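Local coordinates for protein toll (Drosophila melanogaster, PDB 4LXR), which serves as the receptor for the cleaved cytokine Spaetzle C-106, triggering Toll signalling in antifungal immunity and in dorsal-ventral patterning of the embryo, at residues Asn35-Arg39 against Ile50-Leu54; Asp13-Gln17 against Ile28-Asn32; Val72-Arg78 against Pro100-Glu106. One frame throughout, in Å; residues are numbered along the deposited sequence.

Overall arrangement
Following the chain from its N terminus, the three contacts close in series, none nested in or crossing another, at the start of the leucine-rich-repeat ectodomain. Contact 2 comes first: 13-17 meets 28-32 around the hairpin of strands 17-21 and 24-29. Contact 1 then closes the next hairpin, strands 38-43 and 47-52, and abuts contact 2 where C29 N lies 2.9 Å from F38 O. Contact 3 pairs strands 74-78 and 102-106, the chain between them passing through helix 88-94. Its first strand lies beside strand 47-52, I50 N being 2.8 Å from Q76 O. Together they run from antiparallel cap hairpins into the parallel strands of the solenoid.

Contact 1: residues Asn35-Arg39 against Ile50-Leu54; sequences NPTFR and IMCNL. With NAG (2-acetamido-2-deoxy-beta-D-glucopyranose), chain H.
N53 carries an N-linked sugar, and N35 lies across it: N53 ND2 is joined to NAG C1, while the flat amide of N35 rests over one face of the pyranose ring, N35 ND2 3.6 Å from NAG C4. The two asparagines flank the open end of the antiparallel hairpin formed by strands 38-43 and 47-52. A leucine in place of N35 would probably lose this flat polar cover and leave the sugar freer to turn about its link to N53. A water draws the same end together, accepting from N53 ND2 at 2.6 Å and donating to P36 O.

Just ahead of the strands, N53 N donates to T37 O at 2.7 Å. R39 and M51 follow as a hydrogen-bonded pair with bonds both ways, 2.9 Å each, R39 N to M51 O and M51 N to R39 O; F38 and C52 form the non-hydrogen-bonded pair. T37 and F38 both face C29 of strand 24-29, a classic beta bulge. On the opposite face from F38, R39 and M51 pack against K15 and I13 of the Spaetzle chain.

With CG anti to its carbonyl carbon (chi1 -61°), F38 places its ring among I50, C52 and L54. L54 CD1 approaches F38 CE1 to 3.8 Å, and the C52 sulfur, disulfide-bonded to C80, meets the ring edge, C52 SG 3.6 Å from F38 CE1.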
ATOM      1  N   ASN A  35      33.713 -10.267 -23.736  1.00 71.55           N
ATOM      2  CA  ASN A  35      33.622 -11.346 -22.761  1.00 65.76           C
ATOM      3  C   ASN A  35      34.978 -11.625 -22.128  1.00 55.46           C
ATOM      4  O   ASN A  35      35.620 -12.628 -22.448  1.00 48.90           O
ATOM      5  CB  ASN A  35      33.081 -12.613 -23.425  1.00 68.77           C
ATOM      6  CG  ASN A  35      31.639 -12.464 -23.875  1.00 68.69           C
ATOM      7  OD1 ASN A  35      30.772 -12.058 -23.102  1.00 66.30           O
ATOM      8  ND2 ASN A  35      31.379 -12.788 -25.136  1.00 72.01           N
ATOM      9  N   PRO A  36      35.414 -10.734 -21.220  1.00 51.31           N
ATOM     10  CA  PRO A  36      36.750 -10.814 -20.618  1.00 43.19           C
ATOM     11  C   PRO A  36      36.983 -12.120 -19.875  1.00 42.43           C
ATOM     12  O   PRO A  36      36.050 -12.685 -19.299  1.00 47.93           O
ATOM     13  CB  PRO A  36      36.770  -9.632 -19.635  1.00 40.84           C
ATOM     14  CG  PRO A  36      35.337  -9.320 -19.378  1.00 40.84           C
ATOM     15  CD  PRO A  36      34.614  -9.632 -20.649  1.00 42.52           C
ATOM     16  N   THR A  37      38.227 -12.586 -19.903  1.00 39.52           N
ATOM     17  CA  THR A  37      38.624 -13.801 -19.206  1.00 39.95           C
ATOM     18  C   THR A  37      38.479 -13.571 -17.710  1.00 46.12           C
ATOM     19  O   THR A  37      38.035 -14.461 -16.968  1.00 38.71           O
ATOM     20  CB  THR A  37      40.080 -14.180 -19.537  1.00 37.29           C
ATOM     21  OG1 THR A  37      40.248 -14.237 -20.957  1.00 44.67           O
ATOM     22  CG2 THR A  37      40.418 -15.527 -18.983  1.00 36.77           C
ATOM     23  N   PHE A  38      38.841 -12.363 -17.281  1.00 32.77           N
ATOM     24  CA  PHE A  38      38.771 -11.978 -15.881  1.00 37.79           C
ATOM     25  C   PHE A  38      38.118 -10.626 -15.715  1.00 41.32           C
ATOM     26  O   PHE A  38      38.356  -9.700 -16.488  1.00 41.85           O
ATOM     27  CB  PHE A  38      40.158 -11.943 -15.258  1.00 31.70           C
ATOM     28  CG  PHE A  38      40.853 -13.265 -15.291  1.00 39.03           C
ATOM     29  CD1 PHE A  38      40.527 -14.256 -14.378  1.00 32.73           C
ATOM     30  CD2 PHE A  38      41.810 -13.535 -16.246  1.00 41.96           C
ATOM     31  CE1 PHE A  38      41.162 -15.476 -14.408  1.00 34.27           C
ATOM     32  CE2 PHE A  38      42.446 -14.760 -16.281  1.00 39.22           C
ATOM     33  CZ  PHE A  38      42.119 -15.729 -15.362  1.00 31.75           C
ATOM     34  N   ARG A  39      37.284 -10.528 -14.694  1.00 38.32           N
ATOM     35  CA  ARG A  39      36.727  -9.262 -14.294  1.00 41.28           C
ATOM     36  C   ARG A  39      36.926  -9.179 -12.801  1.00 33.72           C
ATOM     37  O   ARG A  39      36.338  -9.949 -12.055  1.00 33.18           O
ATOM     38  CB  ARG A  39      35.240  -9.186 -14.642  1.00 43.02           C
ATOM     39  CG  ARG A  39      34.637  -7.820 -14.414  1.00 50.03           C
ATOM     40  CD  ARG A  39      33.143  -7.807 -14.715  1.00 59.22           C
ATOM     41  NE  ARG A  39      32.825  -8.423 -16.002  1.00 62.26           N
ATOM     42  CZ  ARG A  39      32.684  -7.749 -17.140  1.00 62.16           C
ATOM     43  NH1 ARG A  39      32.833  -6.433 -17.159  1.00 55.47           N
ATOM     44  NH2 ARG A  39      32.391  -8.393 -18.262  1.00 63.57           N
ATOM     45  N   ILE A  50      37.063 -12.112  -7.924  1.00 35.32           N
ATOM     46  CA  ILE A  50      37.561 -12.510  -9.227  1.00 35.50           C
ATOM     47  C   ILE A  50      36.457 -13.261  -9.956  1.00 35.66           C
ATOM     48  O   ILE A  50      36.053 -14.341  -9.533  1.00 34.86           O
ATOM     49  CB  ILE A  50      38.822 -13.373  -9.130  1.00 32.58           C
ATOM     50  CG1 ILE A  50      39.866 -12.682  -8.260  1.00 32.36           C
ATOM     51  CG2 ILE A  50      39.389 -13.639 -10.512  1.00 27.35           C
ATOM     52  CD1 ILE A  50      40.871 -13.633  -7.665  1.00 36.85           C
ATOM     53  N   MET A  51      35.938 -12.656 -11.023  1.00 29.59           N
ATOM     54  CA  MET A  51      34.926 -13.295 -11.848  1.00 30.86           C
ATOM     55  C   MET A  51      35.639 -13.820 -13.078  1.00 31.93           C
ATOM     56  O   MET A  51      36.298 -13.066 -13.783  1.00 37.10           O
ATOM     57  CB  MET A  51      33.813 -12.312 -12.220  1.00 39.25           C
ATOM     58  CG  MET A  51      32.858 -12.804 -13.308  1.00 48.75           C
ATOM     59  SD  MET A  51      31.562 -13.925 -12.731  1.00 66.55           S
ATOM     60  CE  MET A  51      30.739 -12.887 -11.521  1.00 41.03           C
ATOM     61  N   CYS A  52      35.538 -15.126 -13.301  1.00 32.86           N
ATOM     62  CA  CYS A  52      36.300 -15.792 -14.347  1.00 31.70           C
ATOM     63  C   CYS A  52      35.395 -16.195 -15.492  1.00 32.04           C
ATOM     64  O   CYS A  52      34.221 -16.508 -15.289  1.00 33.03           O
ATOM     65  CB  CYS A  52      36.958 -17.070 -13.804  1.00 28.30           C
ATOM     66  SG  CYS A  52      38.343 -16.858 -12.639  1.00 35.77           S
ATOM     67  N   ASN A  53      35.956 -16.207 -16.693  1.00 34.76           N
ATOM     68  CA  ASN A  53      35.320 -16.848 -17.836  1.00 40.20           C
ATOM     69  C   ASN A  53      36.409 -17.604 -18.581  1.00 39.23           C
ATOM     70  O   ASN A  53      37.029 -17.064 -19.488  1.00 38.90           O
ATOM     71  CB  ASN A  53      34.648 -15.827 -18.756  1.00 44.29           C
ATOM     72  CG  ASN A  53      33.722 -16.471 -19.768  1.00 44.38           C
ATOM     73  OD1 ASN A  53      33.868 -17.651 -20.085  1.00 42.96           O
ATOM     74  ND2 ASN A  53      32.751 -15.696 -20.272  1.00 61.57           N
ATOM     75  N   LEU A  54      36.620 -18.858 -18.185  1.00 36.91           N
ATOM     76  CA  LEU A  54      37.781 -19.631 -18.604  1.00 45.64           C
ATOM     77  C   LEU A  54      37.378 -20.795 -19.499  1.00 45.69           C
ATOM     78  O   LEU A  54      36.272 -21.324 -19.378  1.00 43.02           O
ATOM     79  CB  LEU A  54      38.495 -20.190 -17.366  1.00 46.88           C
ATOM     80  CG  LEU A  54      39.550 -19.364 -16.632  1.00 45.15           C
ATOM     81  CD1 LEU A  54      39.169 -17.909 -16.510  1.00 49.19           C
ATOM     82  CD2 LEU A  54      39.808 -19.958 -15.258  1.00 39.67           C
TER
HETATM   83  C1  NAG H2006      32.135 -16.234 -21.467  1.00 52.83           C
HETATM   84  C2  NAG H2006      30.674 -15.802 -21.628  1.00 64.12           C
HETATM   85  C3  NAG H2006      30.069 -16.439 -22.881  1.00 68.01           C
HETATM   86  C4  NAG H2006      30.943 -16.197 -24.104  1.00 62.43           C
HETATM   87  C5  NAG H2006      32.397 -16.566 -23.825  1.00 60.04           C
HETATM   88  C6  NAG H2006      33.318 -16.153 -24.946  1.00 64.46           C
HETATM   89  C7  NAG H2006      29.560 -15.278 -19.498  1.00 54.58           C
HETATM   90  C8  NAG H2006      28.739 -15.822 -18.368  1.00 56.11           C
HETATM   91  N2  NAG H2006      29.890 -16.153 -20.454  1.00 62.97           N
HETATM   92  O3  NAG H2006      28.773 -15.898 -23.113  1.00 71.24           O
HETATM   93  O4  NAG H2006      30.482 -17.012 -25.173  1.00 64.56           O
HETATM   94  O5  NAG H2006      32.862 -15.896 -22.644  1.00 59.77           O
HETATM   95  O6  NAG H2006      34.399 -17.064 -25.089  1.00 73.57           O
HETATM   96  O7  NAG H2006      29.916 -14.106 -19.538  1.00 50.44           O
HETATM   97  O   HOH W   1      35.019 -12.828 -16.424  1.00 37.74           O
HETATM   98  O   HOH W   2      33.235 -13.133 -19.901  1.00 40.28           O

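Contact 2: residues Asp13-Gln17 against Ile28-Asn32; sequences DGLCQ and ICPAN
A disulfide staples the loop after helix 4-12 to the end of strand 24-29, at the base of the first antiparallel hairpin of the receptor, consistent with the cysteine-rich cap that closes the N-terminal end of leucine-rich-repeat solenoids. C16 SG and C29 SG are 2.0 Å apart, and the bridge turns in the right-handed sense with chi3 115°. Beside it, C16 CB lies only 3.2 Å from I28 O, so the link lies close against the backbone of the facing strand.

The hairpin itself begins one residue later. Q17 and I28 form an antiparallel hydrogen-bonded pair, with Q17 N donating to I28 O at 3.1 Å and I28 N returning to Q17 O at 3.0 Å. Beyond C29 a cis peptide bond precedes P30 and bends the chain, after which A31 N reaches L15 O at 2.7 Å. That bond is less straight, 133° at the hydrogen, and P30 CA adds a CA-H...O contact to the same L15 oxygen. The methyl of A31 lies over the C16-Q17 peptide, A31 CB 3.8 Å from Q17 N.

Outside the two segments, the backbone bond of C29 to F38 and the packing of P30 on T37 join this hairpin to the next, while P64, under C29, and Q62, against P30, come from the loop beyond.

Q17 and I28 also meet through their side chains, which run alongside each other pointing the same way. Q17 CG and I28 CG1 both sit in the crowded position between backbone N and carbonyl carbon (chi1 86° for Q17), which lays the two chains together. The extended glutamine lies along the isoleucine branch, with Q17 CG 3.5 Å from I28 CG1 and Q17 OE1 3.4 Å from I28 CD1.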
ATOM      1  N   ASP A  13      50.226   0.712 -20.019  1.00125.36           N
ATOM      2  CA  ASP A  13      50.926  -0.547 -20.250  1.00126.47           C
ATOM      3  C   ASP A  13      49.912  -1.678 -20.192  1.00122.92           C
ATOM      4  O   ASP A  13      50.221  -2.791 -19.761  1.00120.19           O
ATOM      5  CB  ASP A  13      52.010  -0.762 -19.191  1.00126.99           C
ATOM      6  CG  ASP A  13      51.448  -0.817 -17.781  1.00122.22           C
ATOM      7  OD1 ASP A  13      50.487  -0.072 -17.494  1.00121.20           O
ATOM      8  OD2 ASP A  13      51.966  -1.607 -16.960  1.00119.13           O
ATOM      9  N   GLY A  14      48.700  -1.385 -20.642  1.00121.11           N
ATOM     10  CA  GLY A  14      47.562  -2.218 -20.319  1.00112.92           C
ATOM     11  C   GLY A  14      47.175  -3.325 -21.269  1.00103.72           C
ATOM     12  O   GLY A  14      46.679  -3.078 -22.367  1.00108.34           O
ATOM     13  N   LEU A  15      47.408  -4.556 -20.833  1.00 89.30           N
ATOM     14  CA  LEU A  15      46.709  -5.690 -21.405  1.00 86.20           C
ATOM     15  C   LEU A  15      45.321  -5.706 -20.765  1.00 79.30           C
ATOM     16  O   LEU A  15      44.386  -6.299 -21.294  1.00 85.22           O
ATOM     17  CB  LEU A  15      47.450  -7.000 -21.123  1.00 87.67           C
ATOM     18  CG  LEU A  15      48.781  -7.228 -21.850  1.00 89.29           C
ATOM     19  CD1 LEU A  15      49.964  -7.063 -20.901  1.00 87.01           C
ATOM     20  CD2 LEU A  15      48.808  -8.596 -22.523  1.00 85.33           C
ATOM     21  N   CYS A  16      45.199  -5.035 -19.622  1.00 67.54           N
ATOM     22  CA  CYS A  16      43.924  -4.913 -18.923  1.00 59.52           C
ATOM     23  C   CYS A  16      43.528  -3.448 -18.797  1.00 63.07           C
ATOM     24  O   CYS A  16      44.378  -2.559 -18.825  1.00 55.69           O
ATOM     25  CB  CYS A  16      44.015  -5.529 -17.525  1.00 51.91           C
ATOM     26  SG  CYS A  16      44.455  -7.282 -17.498  1.00 55.52           S
ATOM     27  N   GLN A  17      42.234  -3.196 -18.660  1.00 57.43           N
ATOM     28  CA  GLN A  17      41.779  -1.849 -18.384  1.00 55.18           C
ATOM     29  C   GLN A  17      41.193  -1.797 -16.982  1.00 53.28           C
ATOM     30  O   GLN A  17      40.739  -2.810 -16.446  1.00 56.27           O
ATOM     31  CB  GLN A  17      40.757  -1.399 -19.425  1.00 62.35           C
ATOM     32  CG  GLN A  17      39.336  -1.808 -19.114  1.00 66.10           C
ATOM     33  CD  GLN A  17      38.379  -1.489 -20.241  1.00 75.32           C
ATOM     34  OE1 GLN A  17      37.196  -1.233 -20.010  1.00 81.05           O
ATOM     35  NE2 GLN A  17      38.885  -1.511 -21.471  1.00 74.31           N
ATOM     36  N   ILE A  28      39.130  -5.332 -16.094  1.00 43.88           N
ATOM     37  CA  ILE A  28      38.817  -6.377 -17.070  1.00 56.37           C
ATOM     38  C   ILE A  28      40.042  -6.784 -17.879  1.00 54.16           C
ATOM     39  O   ILE A  28      40.905  -5.960 -18.191  1.00 50.24           O
ATOM     40  CB  ILE A  28      37.628  -6.021 -18.008  1.00 62.25           C
ATOM     41  CG1 ILE A  28      38.066  -5.104 -19.141  1.00 70.35           C
ATOM     42  CG2 ILE A  28      36.483  -5.397 -17.230  1.00 61.30           C
ATOM     43  CD1 ILE A  28      36.908  -4.591 -19.967  1.00 77.21           C
ATOM     44  N   CYS A  29      40.118  -8.074 -18.185  1.00 50.03           N
ATOM     45  CA  CYS A  29      41.236  -8.634 -18.927  1.00 51.84           C
ATOM     46  C   CYS A  29      40.704  -9.656 -19.932  1.00 57.61           C
ATOM     47  O   CYS A  29      39.932 -10.544 -19.563  1.00 57.76           O
ATOM     48  CB  CYS A  29      42.226  -9.306 -17.973  1.00 45.47           C
ATOM     49  SG  CYS A  29      42.877  -8.251 -16.636  1.00 51.96           S
ATOM     50  N   PRO A  30      41.082  -9.521 -21.213  1.00 54.35           N
ATOM     51  CA  PRO A  30      41.861  -8.429 -21.814  1.00 54.25           C
ATOM     52  C   PRO A  30      41.082  -7.115 -21.860  1.00 57.32           C
ATOM     53  O   PRO A  30      39.868  -7.106 -21.658  1.00 48.09           O
ATOM     54  CB  PRO A  30      42.114  -8.923 -23.244  1.00 52.56           C
ATOM     55  CG  PRO A  30      41.917 -10.402 -23.186  1.00 55.98           C
ATOM     56  CD  PRO A  30      40.831 -10.605 -22.176  1.00 53.33           C
ATOM     57  N   ALA A  31      41.788  -6.021 -22.135  1.00 58.77           N
ATOM     58  CA  ALA A  31      41.208  -4.683 -22.107  1.00 60.97           C
ATOM     59  C   ALA A  31      39.981  -4.515 -22.999  1.00 66.87           C
ATOM     60  O   ALA A  31      38.974  -3.953 -22.574  1.00 72.19           O
ATOM     61  CB  ALA A  31      42.267  -3.639 -22.467  1.00 57.69           C
ATOM     62  N   ASN A  32      40.056  -4.996 -24.231  1.00 69.77           N
ATOM     63  CA  ASN A  32      39.011  -4.678 -25.203  1.00 89.37           C
ATOM     64  C   ASN A  32      37.946  -5.757 -25.349  1.00 86.80           C
ATOM     65  O   ASN A  32      37.241  -5.808 -26.356  1.00 91.26           O
ATOM     66  CB  ASN A  32      39.627  -4.351 -26.570  1.00103.61           C
ATOM     67  CG  ASN A  32      39.477  -2.881 -26.950  1.00112.45           C
ATOM     68  OD1 ASN A  32      40.212  -2.020 -26.459  1.00114.38           O
ATOM     69  ND2 ASN A  32      38.530  -2.593 -27.840  1.00114.44           N
TER

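Contact 3: residues Val72-Arg78 against Pro100-Glu106; sequences VDRVQMR and PTTLIFE
D73 O receives two backbone donors where the neighbouring strand starts: T101 N at 2.8 Å and, more weakly, T102 N. This grip opens the parallel pairing of strands 74-78 and 102-106, neighbours at the N-terminal end of the parallel stack, as in leucine-rich-repeat solenoids, with axes only 7° apart. From there V75 N donates to T102 O, V75 O accepts from I104 N, M77 N donates to I104 O and M77 O accepts from E106 N.

On one face V75, M77 and F105 pack on helix 88-94, and L103 on L122 and L125. V75 CG2 touches P100 CB at 3.9 Å. A chi1 of -67° turns M77 CG away from its carbonyl carbon and brings the sulfur beside F105, an oblique Met-aromatic contact with M77 SD 3.9 Å from F105 CD2.

The other face is turned to the ligand. D73 OD1 accepts from G3 N of the Spaetzle chain, while a water bridges D73 OD2 to T102 OG1. I104 CG2 packs on Q76 CG at 3.7 Å. R78 NH2 bridges E48 of the Spaetzle chain and E106 OE2 bridges R129; R78 NE meets E106 OE1 in a 3.6 Å salt bridge, guanidinium and carboxylate planes 79° apart.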
ATOM      1  N   VAL A  72      43.565  -7.859   2.530  1.00 46.24           N
ATOM      2  CA  VAL A  72      42.155  -7.813   2.189  1.00 44.57           C
ATOM      3  C   VAL A  72      41.398  -8.891   2.977  1.00 41.13           C
ATOM      4  O   VAL A  72      41.924  -9.976   3.207  1.00 39.21           O
ATOM      5  CB  VAL A  72      41.974  -7.926   0.654  1.00 43.60           C
ATOM      6  CG1 VAL A  72      42.128  -9.381   0.172  1.00 36.28           C
ATOM      7  CG2 VAL A  72      40.661  -7.342   0.240  1.00 41.24           C
ATOM      8  N   ASP A  73      40.184  -8.576   3.424  1.00 34.03           N
ATOM      9  CA  ASP A  73      39.436  -9.459   4.330  1.00 33.34           C
ATOM     10  C   ASP A  73      38.849 -10.693   3.640  1.00 41.98           C
ATOM     11  O   ASP A  73      38.967 -11.824   4.127  1.00 36.67           O
ATOM     12  CB  ASP A  73      38.333  -8.659   5.051  1.00 47.19           C
ATOM     13  CG  ASP A  73      37.269  -9.549   5.698  1.00 53.18           C
ATOM     14  OD1 ASP A  73      37.570 -10.251   6.686  1.00 49.29           O
ATOM     15  OD2 ASP A  73      36.112  -9.520   5.230  1.00 63.86           O
ATOM     16  N   ARG A  74      38.237 -10.465   2.489  1.00 34.51           N
ATOM     17  CA  ARG A  74      37.483 -11.487   1.802  1.00 32.23           C
ATOM     18  C   ARG A  74      37.959 -11.637   0.348  1.00 33.80           C
ATOM     19  O   ARG A  74      38.092 -10.647  -0.377  1.00 33.58           O
ATOM     20  CB  ARG A  74      35.992 -11.129   1.859  1.00 29.65           C
ATOM     21  CG  ARG A  74      35.074 -12.183   1.269  1.00 36.99           C
ATOM     22  CD  ARG A  74      33.599 -11.867   1.520  1.00 40.41           C
ATOM     23  NE  ARG A  74      33.088 -10.867   0.588  1.00 44.11           N
ATOM     24  CZ  ARG A  74      32.699  -9.647   0.938  1.00 52.44           C
ATOM     25  NH1 ARG A  74      32.250  -8.804   0.013  1.00 50.22           N
ATOM     26  NH2 ARG A  74      32.749  -9.272   2.215  1.00 55.78           N
ATOM     27  N   VAL A  75      38.237 -12.871  -0.070  1.00 26.58           N
ATOM     28  CA  VAL A  75      38.469 -13.149  -1.483  1.00 20.80           C
ATOM     29  C   VAL A  75      37.332 -13.999  -1.969  1.00 27.33           C
ATOM     30  O   VAL A  75      37.048 -15.048  -1.388  1.00 27.94           O
ATOM     31  CB  VAL A  75      39.766 -13.912  -1.749  1.00 22.97           C
ATOM     32  CG1 VAL A  75      39.880 -14.254  -3.239  1.00 22.73           C
ATOM     33  CG2 VAL A  75      40.951 -13.109  -1.298  1.00 26.02           C
ATOM     34  N   GLN A  76      36.663 -13.545  -3.024  1.00 26.43           N
ATOM     35  CA  GLN A  76      35.562 -14.314  -3.586  1.00 25.48           C
ATOM     36  C   GLN A  76      35.883 -14.631  -5.033  1.00 27.72           C
ATOM     37  O   GLN A  76      36.078 -13.721  -5.833  1.00 31.27           O
ATOM     38  CB  GLN A  76      34.257 -13.528  -3.499  1.00 24.45           C
ATOM     39  CG  GLN A  76      33.051 -14.272  -4.047  1.00 32.25           C
ATOM     40  CD  GLN A  76      31.753 -13.505  -3.874  1.00 41.62           C
ATOM     41  OE1 GLN A  76      31.459 -12.569  -4.622  1.00 51.31           O
ATOM     42  NE2 GLN A  76      30.973 -13.897  -2.887  1.00 38.79           N
ATOM     43  N   MET A  77      35.926 -15.917  -5.365  1.00 21.70           N
ATOM     44  CA  MET A  77      36.263 -16.361  -6.713  1.00 23.11           C
ATOM     45  C   MET A  77      35.032 -17.037  -7.294  1.00 23.85           C
ATOM     46  O   MET A  77      34.465 -17.921  -6.670  1.00 24.10           O
ATOM     47  CB  MET A  77      37.456 -17.329  -6.695  1.00 19.44           C
ATOM     48  CG  MET A  77      38.781 -16.682  -6.272  1.00 23.22           C
ATOM     49  SD  MET A  77      40.168 -17.842  -6.148  1.00 29.14           S
ATOM     50  CE  MET A  77      40.628 -17.915  -7.886  1.00 22.92           C
ATOM     51  N   ARG A  78      34.619 -16.619  -8.486  1.00 22.30           N
ATOM     52  CA  ARG A  78      33.387 -17.104  -9.082  1.00 19.35           C
ATOM     53  C   ARG A  78      33.608 -17.615 -10.499  1.00 23.61           C
ATOM     54  O   ARG A  78      34.164 -16.901 -11.352  1.00 26.26           O
ATOM     55  CB  ARG A  78      32.330 -15.981  -9.115  1.00 24.23           C
ATOM     56  CG  ARG A  78      31.748 -15.659  -7.747  1.00 31.14           C
ATOM     57  CD  ARG A  78      30.778 -14.467  -7.784  1.00 32.84           C
ATOM     58  NE  ARG A  78      29.533 -14.750  -8.492  1.00 40.78           N
ATOM     59  CZ  ARG A  78      28.648 -13.817  -8.845  1.00 42.10           C
ATOM     60  NH1 ARG A  78      28.876 -12.544  -8.545  1.00 38.85           N
ATOM     61  NH2 ARG A  78      27.537 -14.151  -9.492  1.00 37.39           N
ATOM     62  N   PRO A 100      44.206 -13.137   3.625  1.00 32.40           N
ATOM     63  CA  PRO A 100      42.749 -13.030   3.645  1.00 31.60           C
ATOM     64  C   PRO A 100      42.189 -13.805   4.834  1.00 31.94           C
ATOM     65  O   PRO A 100      42.840 -14.716   5.320  1.00 39.03           O
ATOM     66  CB  PRO A 100      42.347 -13.724   2.344  1.00 31.70           C
ATOM     67  CG  PRO A 100      43.403 -14.755   2.157  1.00 32.92           C
ATOM     68  CD  PRO A 100      44.674 -14.061   2.582  1.00 35.80           C
ATOM     69  N   THR A 101      40.993 -13.442   5.274  1.00 33.37           N
ATOM     70  CA  THR A 101      40.304 -14.080   6.388  1.00 32.44           C
ATOM     71  C   THR A 101      39.297 -15.108   5.845  1.00 32.44           C
ATOM     72  O   THR A 101      38.954 -16.112   6.489  1.00 21.28           O
ATOM     73  CB  THR A 101      39.555 -12.978   7.192  1.00 29.76           C
ATOM     74  OG1 THR A 101      40.441 -12.413   8.161  1.00 48.11           O
ATOM     75  CG2 THR A 101      38.308 -13.509   7.900  1.00 37.51           C
ATOM     76  N   THR A 102      38.824 -14.825   4.639  1.00 24.61           N
ATOM     77  CA  THR A 102      37.703 -15.524   4.047  1.00 20.91           C
ATOM     78  C   THR A 102      38.046 -15.834   2.604  1.00 28.18           C
ATOM     79  O   THR A 102      38.484 -14.955   1.861  1.00 30.19           O
ATOM     80  CB  THR A 102      36.433 -14.645   4.098  1.00 21.97           C
ATOM     81  OG1 THR A 102      36.020 -14.498   5.457  1.00 28.96           O
ATOM     82  CG2 THR A 102      35.280 -15.242   3.299  1.00 16.87           C
ATOM     83  N   LEU A 103      37.878 -17.095   2.223  1.00 21.96           N
ATOM     84  CA  LEU A 103      37.962 -17.498   0.820  1.00 19.29           C
ATOM     85  C   LEU A 103      36.645 -18.144   0.428  1.00 21.13           C
ATOM     86  O   LEU A 103      36.200 -19.110   1.073  1.00 22.35           O
ATOM     87  CB  LEU A 103      39.103 -18.501   0.577  1.00 17.59           C
ATOM     88  CG  LEU A 103      39.184 -19.071  -0.859  1.00 23.32           C
ATOM     89  CD1 LEU A 103      39.436 -17.974  -1.920  1.00 18.38           C
ATOM     90  CD2 LEU A 103      40.252 -20.207  -0.984  1.00 17.88           C
ATOM     91  N   ILE A 104      36.029 -17.603  -0.622  1.00 18.28           N
ATOM     92  CA  ILE A 104      34.817 -18.152  -1.232  1.00 16.21           C
ATOM     93  C   ILE A 104      35.193 -18.630  -2.636  1.00 22.37           C
ATOM     94  O   ILE A 104      35.867 -17.924  -3.388  1.00 19.94           O
ATOM     95  CB  ILE A 104      33.722 -17.081  -1.299  1.00 24.15           C
ATOM     96  CG1 ILE A 104      33.213 -16.780   0.119  1.00 20.96           C
ATOM     97  CG2 ILE A 104      32.582 -17.483  -2.251  1.00 15.90           C
ATOM     98  CD1 ILE A 104      32.704 -15.406   0.279  1.00 26.50           C
ATOM     99  N   PHE A 105      34.824 -19.857  -2.971  1.00 19.22           N
ATOM    100  CA  PHE A 105      35.132 -20.399  -4.289  1.00 20.25           C
ATOM    101  C   PHE A 105      33.857 -21.030  -4.804  1.00 25.77           C
ATOM    102  O   PHE A 105      33.500 -22.143  -4.414  1.00 29.77           O
ATOM    103  CB  PHE A 105      36.274 -21.428  -4.233  1.00 19.68           C
ATOM    104  CG  PHE A 105      36.881 -21.748  -5.589  1.00 19.11           C
ATOM    105  CD1 PHE A 105      36.252 -22.644  -6.463  1.00 17.61           C
ATOM    106  CD2 PHE A 105      38.074 -21.161  -5.982  1.00 18.26           C
ATOM    107  CE1 PHE A 105      36.812 -22.943  -7.692  1.00 18.36           C
ATOM    108  CE2 PHE A 105      38.645 -21.438  -7.229  1.00 19.00           C
ATOM    109  CZ  PHE A 105      38.015 -22.327  -8.087  1.00 20.78           C
ATOM    110  N   GLU A 106      33.171 -20.295  -5.675  1.00 20.68           N
ATOM    111  CA  GLU A 106      31.884 -20.699  -6.219  1.00 21.22           C
ATOM    112  C   GLU A 106      32.007 -20.864  -7.725  1.00 23.71           C
ATOM    113  O   GLU A 106      32.192 -19.878  -8.438  1.00 30.63           O
ATOM    114  CB  GLU A 106      30.849 -19.623  -5.883  1.00 16.32           C
ATOM    115  CG  GLU A 106      29.474 -19.838  -6.441  1.00 29.58           C
ATOM    116  CD  GLU A 106      28.569 -18.654  -6.120  1.00 41.14           C
ATOM    117  OE1 GLU A 106      28.364 -17.812  -7.017  1.00 43.98           O
ATOM    118  OE2 GLU A 106      28.090 -18.553  -4.970  1.00 42.80           O
TER
HETATM  119  O   HOH W   3      34.510 -12.002   4.967  1.00 42.93           O